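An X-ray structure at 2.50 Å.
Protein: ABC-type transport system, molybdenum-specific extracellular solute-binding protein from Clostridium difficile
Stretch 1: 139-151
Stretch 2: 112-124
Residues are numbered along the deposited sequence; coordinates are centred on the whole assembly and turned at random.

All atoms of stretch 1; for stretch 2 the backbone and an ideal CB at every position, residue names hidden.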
# COMPACT_ATOMS: atom_id res chain seq x y z
N LYS A 139 -12.10 -53.43 8.85
CA LYS A 139 -13.31 -53.86 9.55
C LYS A 139 -14.59 -53.34 8.90
O LYS A 139 -15.63 -53.99 8.95
CB LYS A 139 -13.27 -53.42 11.02
CG LYS A 139 -12.11 -54.00 11.83
CD LYS A 139 -12.09 -53.47 13.27
CE LYS A 139 -13.12 -54.16 14.17
NZ LYS A 139 -12.74 -54.09 15.61
N LEU A 140 -14.50 -52.16 8.30
CA LEU A 140 -15.67 -51.43 7.80
C LEU A 140 -15.93 -51.63 6.31
O LEU A 140 -16.88 -51.07 5.76
CB LEU A 140 -15.51 -49.93 8.09
CG LEU A 140 -16.08 -49.35 9.39
CD1 LEU A 140 -16.13 -50.39 10.49
CD2 LEU A 140 -15.27 -48.14 9.84
N LYS A 141 -15.09 -52.44 5.66
CA LYS A 141 -15.16 -52.64 4.22
C LYS A 141 -16.53 -53.13 3.75
O LYS A 141 -16.98 -52.79 2.65
CB LYS A 141 -14.05 -53.61 3.77
CG LYS A 141 -13.82 -53.67 2.26
CD LYS A 141 -12.52 -54.38 1.93
CE LYS A 141 -12.56 -55.00 0.54
NZ LYS A 141 -11.43 -54.56 -0.33
N ASP A 142 -17.20 -53.90 4.59
CA ASP A 142 -18.53 -54.42 4.28
C ASP A 142 -19.63 -53.36 4.42
O ASP A 142 -20.75 -53.57 3.97
CB ASP A 142 -18.86 -55.63 5.16
CG ASP A 142 -18.53 -55.39 6.62
OD1 ASP A 142 -17.33 -55.26 6.95
OD2 ASP A 142 -19.46 -55.34 7.45
N LYS A 143 -19.28 -52.22 5.03
CA LYS A 143 -20.25 -51.15 5.25
C LYS A 143 -20.04 -49.98 4.30
O LYS A 143 -20.96 -49.21 4.04
CB LYS A 143 -20.15 -50.64 6.70
CG LYS A 143 -20.22 -51.73 7.76
CD LYS A 143 -20.97 -51.22 8.99
CE LYS A 143 -20.60 -52.02 10.24
NZ LYS A 143 -21.40 -51.60 11.43
N LEU A 144 -18.83 -49.86 3.77
CA LEU A 144 -18.45 -48.71 2.96
C LEU A 144 -19.14 -48.66 1.59
O LEU A 144 -19.03 -49.60 0.79
CB LEU A 144 -16.93 -48.69 2.77
CG LEU A 144 -16.10 -47.75 3.64
CD1 LEU A 144 -16.90 -47.21 4.81
CD2 LEU A 144 -14.83 -48.41 4.13
N VAL A 145 -19.87 -47.57 1.33
CA VAL A 145 -20.41 -47.29 0.00
C VAL A 145 -19.83 -45.96 -0.50
O VAL A 145 -19.59 -45.05 0.28
CB VAL A 145 -21.95 -47.26 -0.00
CG1 VAL A 145 -22.51 -48.66 0.01
CG2 VAL A 145 -22.48 -46.47 1.18
N PHE A 146 -19.61 -45.86 -1.81
CA PHE A 146 -18.84 -44.75 -2.36
C PHE A 146 -19.63 -43.84 -3.30
O PHE A 146 -20.18 -44.29 -4.30
CB PHE A 146 -17.58 -45.30 -3.05
CG PHE A 146 -16.69 -46.11 -2.15
CD1 PHE A 146 -15.62 -45.52 -1.50
CD2 PHE A 146 -16.93 -47.47 -1.95
CE1 PHE A 146 -14.79 -46.27 -0.67
CE2 PHE A 146 -16.11 -48.22 -1.12
CZ PHE A 146 -15.04 -47.62 -0.48
N ALA A 147 -19.67 -42.55 -2.97
CA ALA A 147 -20.40 -41.55 -3.76
C ALA A 147 -19.49 -40.74 -4.69
O ALA A 147 -18.29 -40.64 -4.46
CB ALA A 147 -21.18 -40.62 -2.86
N LYS A 148 -20.09 -40.15 -5.72
CA LYS A 148 -19.36 -39.37 -6.72
C LYS A 148 -18.95 -38.00 -6.19
O LYS A 148 -17.99 -37.40 -6.68
CB LYS A 148 -20.20 -39.19 -7.99
CG LYS A 148 -21.52 -38.45 -7.76
CD LYS A 148 -22.30 -38.30 -9.06
CE LYS A 148 -23.60 -37.53 -8.83
NZ LYS A 148 -24.35 -37.28 -10.10
N ASP A 149 -19.68 -37.51 -5.19
CA ASP A 149 -19.35 -36.27 -4.50
C ASP A 149 -20.09 -36.12 -3.17
O ASP A 149 -20.98 -36.92 -2.86
CB ASP A 149 -19.58 -35.04 -5.40
CG ASP A 149 -20.93 -35.06 -6.10
OD1 ASP A 149 -21.93 -35.50 -5.49
OD2 ASP A 149 -20.99 -34.63 -7.27
N VAL A 150 -19.73 -35.10 -2.40
CA VAL A 150 -20.33 -34.89 -1.08
C VAL A 150 -21.82 -34.60 -1.14
O VAL A 150 -22.55 -34.82 -0.17
CB VAL A 150 -19.64 -33.76 -0.30
CG1 VAL A 150 -18.26 -34.18 0.14
CG2 VAL A 150 -19.55 -32.51 -1.17
N LYS A 151 -22.27 -34.10 -2.28
CA LYS A 151 -23.68 -33.80 -2.49
C LYS A 151 -24.48 -35.10 -2.57
O LYS A 151 -25.64 -35.16 -2.14
CB LYS A 151 -23.86 -32.97 -3.76
CG LYS A 151 -25.16 -32.18 -3.83
CD LYS A 151 -25.13 -31.22 -5.01
CE LYS A 151 -26.32 -30.27 -5.00
NZ LYS A 151 -26.21 -29.23 -6.07
N UNK A 112 -24.56 -48.99 6.71
CA UNK A 112 -24.04 -48.37 5.49
C UNK A 112 -23.39 -47.02 5.77
O UNK A 112 -24.05 -46.06 6.18
CB UNK A 112 -25.16 -48.20 4.47
N UNK A 113 -22.07 -46.96 5.55
CA UNK A 113 -21.29 -45.75 5.74
C UNK A 113 -20.98 -45.10 4.39
O UNK A 113 -20.28 -45.67 3.56
CB UNK A 113 -20.00 -46.06 6.50
N UNK A 114 -21.51 -43.90 4.17
CA UNK A 114 -21.30 -43.20 2.91
C UNK A 114 -20.02 -42.37 2.93
O UNK A 114 -19.83 -41.54 3.83
CB UNK A 114 -22.50 -42.30 2.60
N UNK A 115 -19.16 -42.59 1.94
CA UNK A 115 -17.95 -41.78 1.78
C UNK A 115 -17.73 -41.44 0.31
O UNK A 115 -18.28 -42.11 -0.57
CB UNK A 115 -16.73 -42.51 2.34
N UNK A 116 -16.94 -40.41 0.04
CA UNK A 116 -16.58 -40.09 -1.33
C UNK A 116 -15.56 -41.09 -1.86
O UNK A 116 -14.83 -41.70 -1.08
CB UNK A 116 -16.03 -38.67 -1.42
N UNK A 117 -15.52 -41.26 -3.18
CA UNK A 117 -14.52 -42.14 -3.79
C UNK A 117 -13.12 -41.65 -3.41
O UNK A 117 -12.79 -40.48 -3.58
CB UNK A 117 -14.68 -42.18 -5.31
N UNK A 118 -12.31 -42.57 -2.89
CA UNK A 118 -11.05 -42.23 -2.21
C UNK A 118 -10.01 -41.47 -3.05
O UNK A 118 -9.04 -40.96 -2.50
CB UNK A 118 -10.41 -43.52 -1.70
N UNK A 119 -10.21 -41.41 -4.36
CA UNK A 119 -9.29 -40.67 -5.22
C UNK A 119 -9.94 -39.52 -5.97
O UNK A 119 -9.32 -38.48 -6.19
CB UNK A 119 -8.65 -41.63 -6.23
N UNK A 120 -11.20 -39.70 -6.35
CA UNK A 120 -11.91 -38.69 -7.13
C UNK A 120 -12.48 -37.55 -6.27
O UNK A 120 -12.66 -36.43 -6.74
CB UNK A 120 -13.04 -39.36 -7.91
N UNK A 121 -12.76 -37.85 -5.00
CA UNK A 121 -13.38 -36.89 -4.09
C UNK A 121 -12.48 -36.59 -2.90
O UNK A 121 -12.15 -37.50 -2.14
CB UNK A 121 -14.73 -37.42 -3.60
N UNK A 122 -12.09 -35.32 -2.73
CA UNK A 122 -11.19 -34.92 -1.64
C UNK A 122 -11.72 -35.30 -0.25
O UNK A 122 -10.95 -35.74 0.59
CB UNK A 122 -10.96 -33.41 -1.70
N UNK A 123 -13.02 -35.14 -0.03
CA UNK A 123 -13.62 -35.56 1.24
C UNK A 123 -13.52 -37.08 1.43
O UNK A 123 -13.49 -37.58 2.56
CB UNK A 123 -15.08 -35.12 1.30
N UNK A 124 -13.48 -37.82 0.32
CA UNK A 124 -13.28 -39.26 0.36
C UNK A 124 -11.83 -39.60 0.65
O UNK A 124 -11.55 -40.57 1.36
CB UNK A 124 -13.72 -39.90 -0.96

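Two parallel strands, 144-147 and 113-116, set the frame. Five backbone hydrogen bonds fix the register, so each CB can be judged by what lies beside it.

At position 112, CA-to-CB points away from stretch 1; the ideal CB lies 4.3 Å from K143 O and 4.6 Å from V145 CG2. Many long or polar residues would suit. It is K112, whose CE passes 4.3 Å from V145 CG1 and whose NZ bonds elsewhere in the structure.

Position 113 gives its N to K143 O (2.9 Å, 159°) and its O receives V145 N (3.0 Å, 176°). The ideal CB sits 3.7 Å from L144 CD1, on the face carrying L144 and F146, with L140 nearby. Leucine, isoleucine, valine or methionine would fit. I113 (chi1 m, chi2 t) places CD1 3.8 Å from L140 CG, a reach valine would lack.

At 114 the CB turns to the face shared with V145 and A147, 4.4 Å from V145 CG2. Visible atoms do not exclude larger groups; the residue is A114, making one loose apolar contact.

Position 115 returns to the L144 and F146 face. Its N binds V145 O (3.0 Å) and its O accepts A147 N (2.8 Å). With phi/psi of -138/160 and the ideal CB 5.0 Å from F146 CD1, a beta-branched apolar residue is favoured, though others are possible. V115 brings CG2 to 3.6 Å from F146 CD1.

At 116 the angles (-75/155) do not demand glycine, and the ideal CB stays 4.3 Å from A147 O. The residue is G116, whose O lies at the edge of the F146 ring, 3.9 Å from CD1.

Position 117 donates its N to A147 O (3.1 Å, 147°). Its CB points sideways, 4.8 Å from F146 CB, so a long, flexible chain could return. E117 does so: CG is 3.9 Å from F146 CB, while OE1 is 4.3 Å from K148 CA.

At 118 CB points sideways, its ideal position 5.3 Å from F146 CE1; small or polar residues suit, and it is A118. At 119 nothing of stretch 1 lies within 5.5 Å of the ideal CB, leaving space for almost anything; E119 is poorly ordered. At 120 CB points toward stretch 1, yet its ideal position is 5.5 Å from K148 O; a small or polar residue suits, here S120.

At 121, CB points toward stretch 1, 4.5 Å from K148 O and 4.8 Å from D149 CA. Compact apolar or small polar residues would suit. V121 (chi1 t), at the N-cap position, sets CG2 3.2 Å from K148 O.

Position 122 has phi -57 and open space, compatible with proline among others: P122. At 123 the ideal CB is already 3.5 Å from V150 CG1, favouring a small residue; A123 packs there. At 124 an ideal CB would lie 2.1 Å from G116 O, so glycine is required: G124.

Stretch 2, residues 112-124: KIAVGEAESVPAG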
# COMPACT_ATOMS: atom_id res chain seq x y z
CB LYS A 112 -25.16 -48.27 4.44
CG LYS A 112 -25.80 -49.62 4.12
CD LYS A 112 -26.91 -49.52 3.10
CE LYS A 112 -26.36 -49.08 1.77
NZ LYS A 112 -27.42 -48.83 0.77
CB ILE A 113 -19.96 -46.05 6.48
CG1 ILE A 113 -20.25 -46.65 7.86
CG2 ILE A 113 -19.11 -44.80 6.62
CD1 ILE A 113 -19.01 -47.06 8.63
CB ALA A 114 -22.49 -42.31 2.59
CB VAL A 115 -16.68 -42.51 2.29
CG1 VAL A 115 -16.76 -42.79 3.78
CG2 VAL A 115 -16.45 -43.79 1.51
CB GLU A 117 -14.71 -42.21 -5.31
CG GLU A 117 -15.87 -43.13 -5.74
CD GLU A 117 -16.46 -42.76 -7.10
OE1 GLU A 117 -17.56 -43.26 -7.42
OE2 GLU A 117 -15.83 -41.98 -7.85
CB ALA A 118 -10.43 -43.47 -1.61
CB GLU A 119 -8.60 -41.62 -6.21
CG GLU A 119 -7.49 -42.46 -5.61
CD GLU A 119 -6.73 -43.25 -6.66
OE1 GLU A 119 -6.81 -42.90 -7.85
OE2 GLU A 119 -6.04 -44.23 -6.28
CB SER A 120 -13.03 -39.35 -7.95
OG SER A 120 -13.89 -38.38 -8.53
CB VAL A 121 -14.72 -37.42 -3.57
CG1 VAL A 121 -15.49 -36.32 -2.86
CG2 VAL A 121 -15.54 -38.00 -4.70
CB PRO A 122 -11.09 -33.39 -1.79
CG PRO A 122 -12.17 -33.00 -2.75
CD PRO A 122 -12.40 -34.18 -3.62
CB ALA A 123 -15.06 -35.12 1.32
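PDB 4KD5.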